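Local coordinates for mandelate racemase/muconate lactonizing enzyme family protein (Sorangium cellulosum, PDB 3S5S), which belongs to the mandelate racemase/muconate lactonizing enzyme family of the enolase superfamily, built from an N-terminal capping domain and a C-terminal barrel domain, at residues A[254-259]-A[266-271]; A[258-263]-A[288-293]; A[154-159]-A[184-189]; A[177-182]-A[191-196]. One frame throughout, in Å; residues are numbered along the deposited sequence.

All four contacts lie in the C-terminal barrel domain; 1 and 4 join a helix to a strand, 2 and 3 the ends of neighbouring outer helices. Along the chain, interactions 3 and 4 come first, with alternating segments and helix 175-185 in common; their centres lie about 13 Å apart. Interactions 1 and 2 follow, sharing Arg258, Val259 and helix 253-261, with centres about 7 Å apart. They meet directly, since Thr266 and Val268 on strand 267-270 pair with Gly293 and Leu292 packs on Val268. The centres of interactions 2 and 3 are about 32 Å apart. Interactions 1 and 4 reach the same sheet. In each pair a helix-to-strand contact is accompanied by one between helix ends farther from the centre of the chain.

Interaction 1: A[254-259]-A[266-271]; sequences EDVLRV and TVVNIK
Val268 is the strand residue that meets the helix, and its side chain can be followed outward from a CB directed at segment 254-259. One branch, CG1, lies anti to the backbone N (chi1 159°), which leaves CG2 anti to the carbonyl carbon and facing the helix. CG2 then does all the close touching: it stands 4.1 Å from Val256 CG2 and equally 4.1 Å from Val256 CG1, fitting against the fork of that valine. One helical turn on, Val259 CG1 comes within 4.5 Å of the same Val268 CG2, a looser approach. A single methyl thus faces two valines spaced three residues apart on one face of the helix, and the contact is wholly apolar, with no hydrogen bond between the segments.

The arrangement belongs to the beta-alpha-beta unit of strand 244-246, helix 253-261 and strand 267-270, in which the helix covers the outer side of the barrel strand. Leu292 also packs on both Val256 and Val268, while Ile283 and Val286 of helix 272-289 cover Val256. Val259 leans on Trp230 of helix 230-239, so the buried valines sit between the two flanking helices.

Interaction 2: A[258-263]-A[288-293]; sequences RVAAER and RAAGLG. With SO4 (sulfate ion), chain D.
The guanidinium of Arg263 receives a sulfate ion at its edge, in the plane of the group. Both NE and NH2 donate to one oxygen: Arg263 NE lies 3.0 Å from SO4 O2, with an N-H...O angle of 151°, and Arg263 NH2 lies 3.1 Å from SO4 O2, at 144°. The fork is therefore bent at each hydrogen. An extended chain from CG to NE carries the group to the ion, which probably comes from the crystallisation liquor.

Between the protein segments the contact is apolar. Ala260 CB and Ala290 CB approach to 3.4 Å, a tight fit of two methyls where the helix ends come close together. Beside them Leu292 CD1 meets Val259 CG1 at 3.9 Å, and Ala260 CB stands 4.3 Å from Leu292 CD1. Leu292 has CG anti to the carbonyl carbon (chi1 -61°), an orientation that leads its branch to the helix. Each segment closes its helix with a Schellman motif, Arg263 and Gly291 being the residues of positive phi.

The C-terminal ends of helices 253-261 and 272-289 thus meet on the barrel's outer layer, just before Gly293 begins strand 293-296 beside strand 267-270. Glu262 packs on Trp230 of helix 230-239 and forms a salt bridge with Lys234 of that helix, and Leu257 of the second subunit packs on Ala290, placing this junction at the dimer interface.

Interaction 3: A[154-159]-A[184-189]; sequences RAAAMG and AAAPGA
Ala185 and Ala186, where helix 175-185 gives way to a turn, meet Ala156 on the neighbouring helix 146-158. Taking segment 184-189 in order, Ala185 contributes first through its backbone: its O stands 4.3 Å from Ala156 CB, a distant contact with a methyl rather than a polar bond. The side chain of Ala185 turns instead to Ala152 and Arg153, one turn back along the same neighbouring helix.

Ala186 follows and carries most of the contact. Its CB points at the helix and lies 3.7 Å from Ala156 CB, while Ala186 CA is 4.1 Å from that same methyl. The CA atoms of the two alanines are 5.4 Å apart, a short spacing that two single methyls permit. Pro187 and Gly188 then form the middle of a type I beta turn, closed by the bond from Ala189 N to Ala186 O at 3.0 Å. Pro187 directs its side chain away from helix 146-158, and the turn leads the chain to strand 190-194. Ala189 settles on Leu163 of strand 162-166, as do Ala155 and Ala186, so this leucine lies beneath both segments.

No hydrogen bond joins the segments and they bury only 70 Å² between them. The chemistry is therefore that of a small methyl-to-methyl touch, with no directional bond between the segments, where two consecutive outer helices of the barrel come together.

Interaction 4: A[177-182]-A[191-196]; sequences ARIEAI and LILDGN
A beta-alpha-beta unit of the barrel, strand 162-166, helix 175-185 and strand 190-194, brings Ile179 and Ile182 of the helix onto Leu191 and Leu193 of its second strand. Over residues 177-182 and 191-194 the helix and strand axes run nearly antiparallel, at 161°, and come within 11.6 Å.

Leu191 stretches both its methyls to the helix and divides them between the isoleucines. Leu191 CD1 lies 4.0 Å from Ile179 CG2, and Leu191 CD2 lies 3.8 Å from Ile182 CG2. A chi1 of -56° in Ile179 puts CG1 beside the backbone N and leaves CG2 anti to it, turned to Leu191; Ile182 is set the same way. The other branch of Ile179 extends farther along the strand, where its CD1 meets Leu193 CD2 at 4.0 Å, the two side chains coming tip to tip; Leu193 CD1 is equally close. Ile179 thus bridges two strand residues on one side of the sheet. Ile182 is also backed by Val165 and by Ala152 of helix 146-158.

Beyond the apolar patch, Asp194 OD1 accepts from Asn196 N at 3.0 Å, an Asx turn shaping the strand's C-terminal end. Asp194 OD2 forms a salt bridge with Lys164 and lies close to Glu222 OE2. The chemistry divides accordingly: branched aliphatic methyls fill the buried layer between helix and strand, and polar groups gather at the strand's far end.

Interaction 1: A[254-259]-A[266-271]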
# COMPACT_ATOMS: atom_id res chain seq x y z
N GLU A 254 -9.90 -3.62 6.33
CA GLU A 254 -11.30 -3.52 6.63
C GLU A 254 -11.62 -3.27 8.10
O GLU A 254 -12.46 -2.45 8.39
CB GLU A 254 -11.98 -4.82 6.24
CG GLU A 254 -12.84 -4.79 5.03
CD GLU A 254 -13.86 -5.93 5.09
OE1 GLU A 254 -15.04 -5.68 5.46
OE2 GLU A 254 -13.45 -7.10 4.79
N ASP A 255 -11.00 -4.01 9.02
CA ASP A 255 -11.25 -3.76 10.45
C ASP A 255 -10.83 -2.33 10.76
O ASP A 255 -11.51 -1.64 11.52
CB ASP A 255 -10.43 -4.66 11.40
CG ASP A 255 -10.70 -6.15 11.27
OD1 ASP A 255 -11.84 -6.56 10.94
OD2 ASP A 255 -9.72 -6.92 11.51
N VAL A 256 -9.69 -1.90 10.19
CA VAL A 256 -9.14 -0.55 10.43
C VAL A 256 -10.09 0.56 9.98
O VAL A 256 -10.43 1.44 10.76
CB VAL A 256 -7.74 -0.38 9.81
CG1 VAL A 256 -7.22 1.02 10.01
CG2 VAL A 256 -6.80 -1.40 10.42
N LEU A 257 -10.59 0.49 8.76
CA LEU A 257 -11.70 1.36 8.39
C LEU A 257 -12.82 1.40 9.41
O LEU A 257 -13.44 2.46 9.65
CB LEU A 257 -12.31 0.93 7.07
CG LEU A 257 -11.94 1.62 5.77
CD1 LEU A 257 -13.08 1.38 4.83
CD2 LEU A 257 -11.76 3.10 6.00
N ARG A 258 -13.15 0.24 9.98
CA ARG A 258 -14.31 0.20 10.90
C ARG A 258 -13.89 0.83 12.23
O ARG A 258 -14.60 1.64 12.79
CB ARG A 258 -14.84 -1.22 11.11
CG ARG A 258 -15.67 -1.36 12.36
CD ARG A 258 -16.80 -2.38 12.22
NE ARG A 258 -16.33 -3.76 12.23
CZ ARG A 258 -16.84 -4.73 12.98
NH1 ARG A 258 -17.87 -4.49 13.81
NH2 ARG A 258 -16.31 -5.96 12.89
N VAL A 259 -12.71 0.44 12.72
CA VAL A 259 -12.12 1.02 13.92
C VAL A 259 -12.08 2.55 13.83
O VAL A 259 -12.38 3.21 14.82
CB VAL A 259 -10.71 0.42 14.22
CG1 VAL A 259 -9.76 1.44 14.87
CG2 VAL A 259 -10.84 -0.79 15.09
N THR A 266 -7.61 5.07 18.63
CA THR A 266 -7.07 6.24 17.95
C THR A 266 -5.73 5.82 17.36
O THR A 266 -5.04 6.61 16.68
CB THR A 266 -6.86 7.45 18.90
OG1 THR A 266 -5.97 7.08 19.95
CG2 THR A 266 -8.21 7.96 19.53
N VAL A 267 -5.39 4.56 17.64
CA VAL A 267 -4.10 3.96 17.25
C VAL A 267 -4.32 2.54 16.73
O VAL A 267 -5.22 1.86 17.19
CB VAL A 267 -3.08 3.98 18.42
CG1 VAL A 267 -1.84 3.26 18.07
CG2 VAL A 267 -2.74 5.43 18.81
N VAL A 268 -3.53 2.12 15.76
CA VAL A 268 -3.53 0.72 15.32
C VAL A 268 -2.16 0.04 15.52
O VAL A 268 -1.13 0.55 15.12
CB VAL A 268 -4.01 0.58 13.82
CG1 VAL A 268 -3.55 -0.68 13.25
CG2 VAL A 268 -5.51 0.59 13.74
N ASN A 269 -2.20 -1.13 16.14
CA ASN A 269 -1.04 -2.02 16.25
C ASN A 269 -0.98 -2.95 15.04
O ASN A 269 -1.79 -3.86 14.89
CB ASN A 269 -1.12 -2.80 17.55
CG ASN A 269 0.15 -3.60 17.81
OD1 ASN A 269 0.94 -3.83 16.88
ND2 ASN A 269 0.37 -4.02 19.09
N ILE A 270 -0.06 -2.69 14.13
CA ILE A 270 0.12 -3.47 12.92
C ILE A 270 1.15 -4.53 13.21
O ILE A 270 2.24 -4.24 13.74
CB ILE A 270 0.67 -2.53 11.78
CG1 ILE A 270 -0.28 -1.37 11.52
CG2 ILE A 270 0.92 -3.26 10.51
CD1 ILE A 270 0.28 -0.31 10.50
N LYS A 271 0.84 -5.77 12.83
CA LYS A 271 1.82 -6.87 12.90
C LYS A 271 1.87 -7.56 11.57
O LYS A 271 0.83 -7.89 11.04
CB LYS A 271 1.42 -7.87 13.98
CG LYS A 271 1.30 -7.22 15.35
CD LYS A 271 1.03 -8.22 16.39
CE LYS A 271 0.36 -7.51 17.49
NZ LYS A 271 0.34 -8.39 18.68

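Interaction 2: A[258-263]-A[288-293]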
# COMPACT_ATOMS: atom_id res chain seq x y z
N ARG A 258 -13.15 0.24 9.98
CA ARG A 258 -14.31 0.20 10.90
C ARG A 258 -13.89 0.83 12.23
O ARG A 258 -14.60 1.64 12.79
CB ARG A 258 -14.84 -1.22 11.11
CG ARG A 258 -15.67 -1.36 12.36
CD ARG A 258 -16.80 -2.38 12.22
NE ARG A 258 -16.33 -3.76 12.23
CZ ARG A 258 -16.84 -4.73 12.98
NH1 ARG A 258 -17.87 -4.49 13.81
NH2 ARG A 258 -16.31 -5.96 12.89
N VAL A 259 -12.71 0.44 12.72
CA VAL A 259 -12.12 1.02 13.92
C VAL A 259 -12.08 2.55 13.83
O VAL A 259 -12.38 3.21 14.82
CB VAL A 259 -10.71 0.42 14.22
CG1 VAL A 259 -9.76 1.44 14.87
CG2 VAL A 259 -10.84 -0.79 15.09
N ALA A 260 -11.74 3.09 12.66
CA ALA A 260 -11.74 4.55 12.47
C ALA A 260 -13.15 5.08 12.60
O ALA A 260 -13.42 5.83 13.51
CB ALA A 260 -11.13 4.99 11.12
N ALA A 261 -14.03 4.64 11.70
CA ALA A 261 -15.43 5.16 11.61
C ALA A 261 -16.24 5.07 12.91
O ALA A 261 -17.08 5.91 13.19
CB ALA A 261 -16.18 4.47 10.50
N GLU A 262 -15.98 4.02 13.69
CA GLU A 262 -16.71 3.79 14.95
C GLU A 262 -16.02 4.45 16.18
O GLU A 262 -16.57 4.45 17.29
CB GLU A 262 -16.99 2.29 15.13
CG GLU A 262 -18.25 1.84 14.34
CD GLU A 262 -18.54 0.33 14.44
OE1 GLU A 262 -18.54 -0.24 15.56
OE2 GLU A 262 -18.77 -0.29 13.36
N ARG A 263 -14.87 5.06 15.95
CA ARG A 263 -14.01 5.64 16.99
C ARG A 263 -13.71 4.68 18.11
O ARG A 263 -13.89 5.06 19.27
CB ARG A 263 -14.63 6.88 17.63
CG ARG A 263 -14.67 8.08 16.78
CD ARG A 263 -15.24 9.19 17.65
NE ARG A 263 -15.78 10.28 16.85
CZ ARG A 263 -15.07 11.33 16.44
NH1 ARG A 263 -13.79 11.44 16.79
NH2 ARG A 263 -15.66 12.27 15.70
N ARG A 288 -3.12 5.76 8.19
CA ARG A 288 -2.75 7.17 8.06
C ARG A 288 -3.87 7.94 7.36
O ARG A 288 -4.18 9.07 7.74
CB ARG A 288 -1.41 7.39 7.34
CG ARG A 288 -1.27 8.83 6.81
CD ARG A 288 0.09 9.45 7.06
NE ARG A 288 0.02 10.80 7.65
CZ ARG A 288 1.10 11.55 7.91
NH1 ARG A 288 2.30 11.08 7.62
NH2 ARG A 288 0.98 12.77 8.45
N ALA A 289 -4.50 7.33 6.35
CA ALA A 289 -5.65 7.99 5.72
C ALA A 289 -6.72 8.29 6.77
O ALA A 289 -7.18 9.40 6.86
CB ALA A 289 -6.24 7.16 4.59
N ALA A 290 -7.06 7.32 7.59
CA ALA A 290 -8.14 7.56 8.55
C ALA A 290 -7.73 8.38 9.76
O ALA A 290 -8.56 8.59 10.64
CB ALA A 290 -8.82 6.27 8.94
N GLY A 291 -6.49 8.86 9.82
CA GLY A 291 -6.08 9.71 10.95
C GLY A 291 -5.66 8.94 12.21
O GLY A 291 -5.45 9.53 13.28
N LEU A 292 -5.52 7.62 12.10
CA LEU A 292 -5.09 6.81 13.21
C LEU A 292 -3.56 6.84 13.35
O LEU A 292 -2.85 6.85 12.35
CB LEU A 292 -5.56 5.35 13.01
CG LEU A 292 -7.08 5.13 12.91
CD1 LEU A 292 -7.34 3.67 12.72
CD2 LEU A 292 -7.84 5.63 14.16
N GLY A 293 -3.07 6.87 14.59
CA GLY A 293 -1.64 6.67 14.81
C GLY A 293 -1.24 5.24 14.46
O GLY A 293 -2.06 4.35 14.48
S SO4 D . -18.87 10.31 14.73
O1 SO4 D . -19.56 9.10 15.27
O2 SO4 D . -18.48 11.12 15.91
O3 SO4 D . -17.70 9.95 13.92
O4 SO4 D . -19.76 11.07 13.83

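Interaction 3: A[154-159]-A[184-189]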
# COMPACT_ATOMS: atom_id res chain seq x y z
N ARG A 154 15.77 -1.61 35.88
CA ARG A 154 16.71 -2.14 34.85
C ARG A 154 16.49 -1.59 33.44
O ARG A 154 17.47 -1.32 32.73
CB ARG A 154 16.64 -3.68 34.74
CG ARG A 154 16.63 -4.38 36.12
CD ARG A 154 17.99 -4.91 36.56
NE ARG A 154 18.05 -6.37 36.46
CZ ARG A 154 17.97 -7.19 37.51
NH1 ARG A 154 17.85 -6.69 38.74
NH2 ARG A 154 18.03 -8.50 37.33
N ALA A 155 15.23 -1.47 33.01
CA ALA A 155 14.90 -0.90 31.71
C ALA A 155 15.21 0.61 31.63
O ALA A 155 15.69 1.09 30.60
CB ALA A 155 13.44 -1.17 31.36
N ALA A 156 14.92 1.34 32.70
CA ALA A 156 15.13 2.77 32.76
C ALA A 156 16.64 3.08 32.69
O ALA A 156 17.05 4.06 32.04
CB ALA A 156 14.54 3.34 34.08
N ALA A 157 17.44 2.24 33.37
CA ALA A 157 18.89 2.30 33.31
C ALA A 157 19.49 1.97 31.91
O ALA A 157 20.52 2.52 31.55
CB ALA A 157 19.44 1.35 34.32
N MET A 158 18.87 1.07 31.16
CA MET A 158 19.36 0.71 29.82
C MET A 158 18.97 1.75 28.77
O MET A 158 19.51 1.72 27.65
CB MET A 158 18.84 -0.66 29.35
CG MET A 158 19.54 -1.87 29.95
SD MET A 158 21.27 -2.01 29.52
CE MET A 158 21.74 -3.16 30.75
N GLY A 159 18.02 2.62 29.12
CA GLY A 159 17.61 3.74 28.28
C GLY A 159 16.19 3.74 27.80
O GLY A 159 15.83 4.52 26.91
N ALA A 184 7.39 4.57 40.20
CA ALA A 184 8.39 4.96 41.16
C ALA A 184 9.82 4.62 40.71
O ALA A 184 10.75 5.36 41.03
CB ALA A 184 8.08 4.35 42.55
N ALA A 185 10.00 3.52 39.98
CA ALA A 185 11.33 3.05 39.59
C ALA A 185 11.84 3.65 38.27
O ALA A 185 13.07 3.86 38.08
CB ALA A 185 11.34 1.54 39.54
N ALA A 186 10.90 3.91 37.35
CA ALA A 186 11.20 4.57 36.07
C ALA A 186 10.38 5.87 35.93
O ALA A 186 9.44 5.90 35.13
CB ALA A 186 10.92 3.59 34.87
N PRO A 187 10.73 6.94 36.70
CA PRO A 187 9.88 8.15 36.73
C PRO A 187 9.87 8.90 35.40
O PRO A 187 8.88 9.59 35.08
CB PRO A 187 10.49 9.01 37.87
CG PRO A 187 11.30 8.06 38.71
CD PRO A 187 11.82 7.03 37.70
N GLY A 188 10.91 8.71 34.59
CA GLY A 188 10.94 9.27 33.25
C GLY A 188 10.23 8.45 32.17
O GLY A 188 10.33 8.76 30.97
N ALA A 189 9.51 7.40 32.56
CA ALA A 189 9.01 6.49 31.51
C ALA A 189 7.52 6.63 31.18
O ALA A 189 6.65 6.70 32.05
CB ALA A 189 9.38 5.08 31.81

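Interaction 4: A[177-182]-A[191-196]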
# COMPACT_ATOMS: atom_id res chain seq x y z
N ALA A 177 -1.13 -2.19 41.89
CA ALA A 177 0.14 -2.03 42.60
C ALA A 177 1.32 -2.15 41.62
O ALA A 177 2.27 -1.37 41.69
CB ALA A 177 0.27 -3.03 43.71
N ARG A 178 1.23 -3.14 40.72
CA ARG A 178 2.16 -3.29 39.60
C ARG A 178 2.53 -1.92 39.01
O ARG A 178 3.70 -1.63 38.82
CB ARG A 178 1.57 -4.18 38.50
CG ARG A 178 1.83 -5.64 38.64
CD ARG A 178 1.04 -6.45 37.61
NE ARG A 178 1.67 -6.49 36.28
CZ ARG A 178 2.78 -7.19 36.00
NH1 ARG A 178 3.39 -7.90 36.96
NH2 ARG A 178 3.29 -7.16 34.76
N ILE A 179 1.53 -1.08 38.76
CA ILE A 179 1.75 0.19 38.08
C ILE A 179 2.40 1.22 38.99
O ILE A 179 3.07 2.13 38.51
CB ILE A 179 0.45 0.74 37.42
CG1 ILE A 179 -0.11 -0.32 36.45
CG2 ILE A 179 0.72 2.02 36.63
CD1 ILE A 179 -1.50 -0.01 35.88
N GLU A 180 2.21 1.06 40.30
CA GLU A 180 2.80 1.93 41.31
C GLU A 180 4.32 1.73 41.37
O GLU A 180 5.10 2.70 41.31
CB GLU A 180 2.14 1.68 42.67
CG GLU A 180 3.05 1.74 43.92
CD GLU A 180 3.06 3.11 44.65
OE1 GLU A 180 2.09 3.90 44.49
OE2 GLU A 180 4.04 3.37 45.40
N ALA A 181 4.71 0.46 41.49
CA ALA A 181 6.08 0.02 41.65
C ALA A 181 6.91 0.39 40.42
O ALA A 181 8.13 0.66 40.53
CB ALA A 181 6.11 -1.49 41.87
N ILE A 182 6.24 0.41 39.27
CA ILE A 182 6.81 0.80 37.99
C ILE A 182 7.03 2.29 37.88
O ILE A 182 8.08 2.70 37.41
CB ILE A 182 5.91 0.38 36.85
CG1 ILE A 182 6.07 -1.11 36.57
CG2 ILE A 182 6.22 1.19 35.59
CD1 ILE A 182 4.87 -1.70 35.92
N LEU A 191 4.09 5.11 29.71
CA LEU A 191 3.50 3.77 29.85
C LEU A 191 2.50 3.35 28.77
O LEU A 191 1.65 4.13 28.36
CB LEU A 191 2.87 3.61 31.22
CG LEU A 191 3.80 3.74 32.44
CD1 LEU A 191 3.00 3.43 33.65
CD2 LEU A 191 5.11 2.87 32.41
N ILE A 192 2.61 2.12 28.29
CA ILE A 192 1.55 1.47 27.55
C ILE A 192 0.93 0.34 28.43
O ILE A 192 1.61 -0.65 28.79
CB ILE A 192 2.06 0.86 26.22
CG1 ILE A 192 2.33 1.95 25.19
CG2 ILE A 192 1.04 -0.09 25.63
CD1 ILE A 192 3.48 1.60 24.28
N LEU A 193 -0.34 0.47 28.77
CA LEU A 193 -1.05 -0.61 29.42
C LEU A 193 -1.70 -1.48 28.34
O LEU A 193 -2.62 -1.04 27.63
CB LEU A 193 -2.07 -0.06 30.43
CG LEU A 193 -1.63 1.10 31.35
CD1 LEU A 193 -2.70 1.47 32.33
CD2 LEU A 193 -0.38 0.80 32.15
N ASP A 194 -1.17 -2.69 28.18
CA ASP A 194 -1.68 -3.68 27.23
C ASP A 194 -2.57 -4.68 27.98
O ASP A 194 -2.11 -5.34 28.90
CB ASP A 194 -0.52 -4.42 26.56
CG ASP A 194 -0.95 -5.22 25.31
OD1 ASP A 194 -2.15 -5.51 25.14
OD2 ASP A 194 -0.07 -5.56 24.49
N GLY A 195 -3.83 -4.79 27.55
CA GLY A 195 -4.81 -5.65 28.21
C GLY A 195 -4.94 -6.99 27.51
O GLY A 195 -5.43 -7.96 28.08
N ASN A 196 -4.50 -7.05 26.26
CA ASN A 196 -4.73 -8.22 25.40
C ASN A 196 -6.14 -8.74 25.56
O ASN A 196 -6.36 -9.94 25.62
CB ASN A 196 -3.68 -9.33 25.63
CG ASN A 196 -2.32 -9.01 24.98
OD1 ASN A 196 -1.31 -8.80 25.68
ND2 ASN A 196 -2.29 -8.95 23.64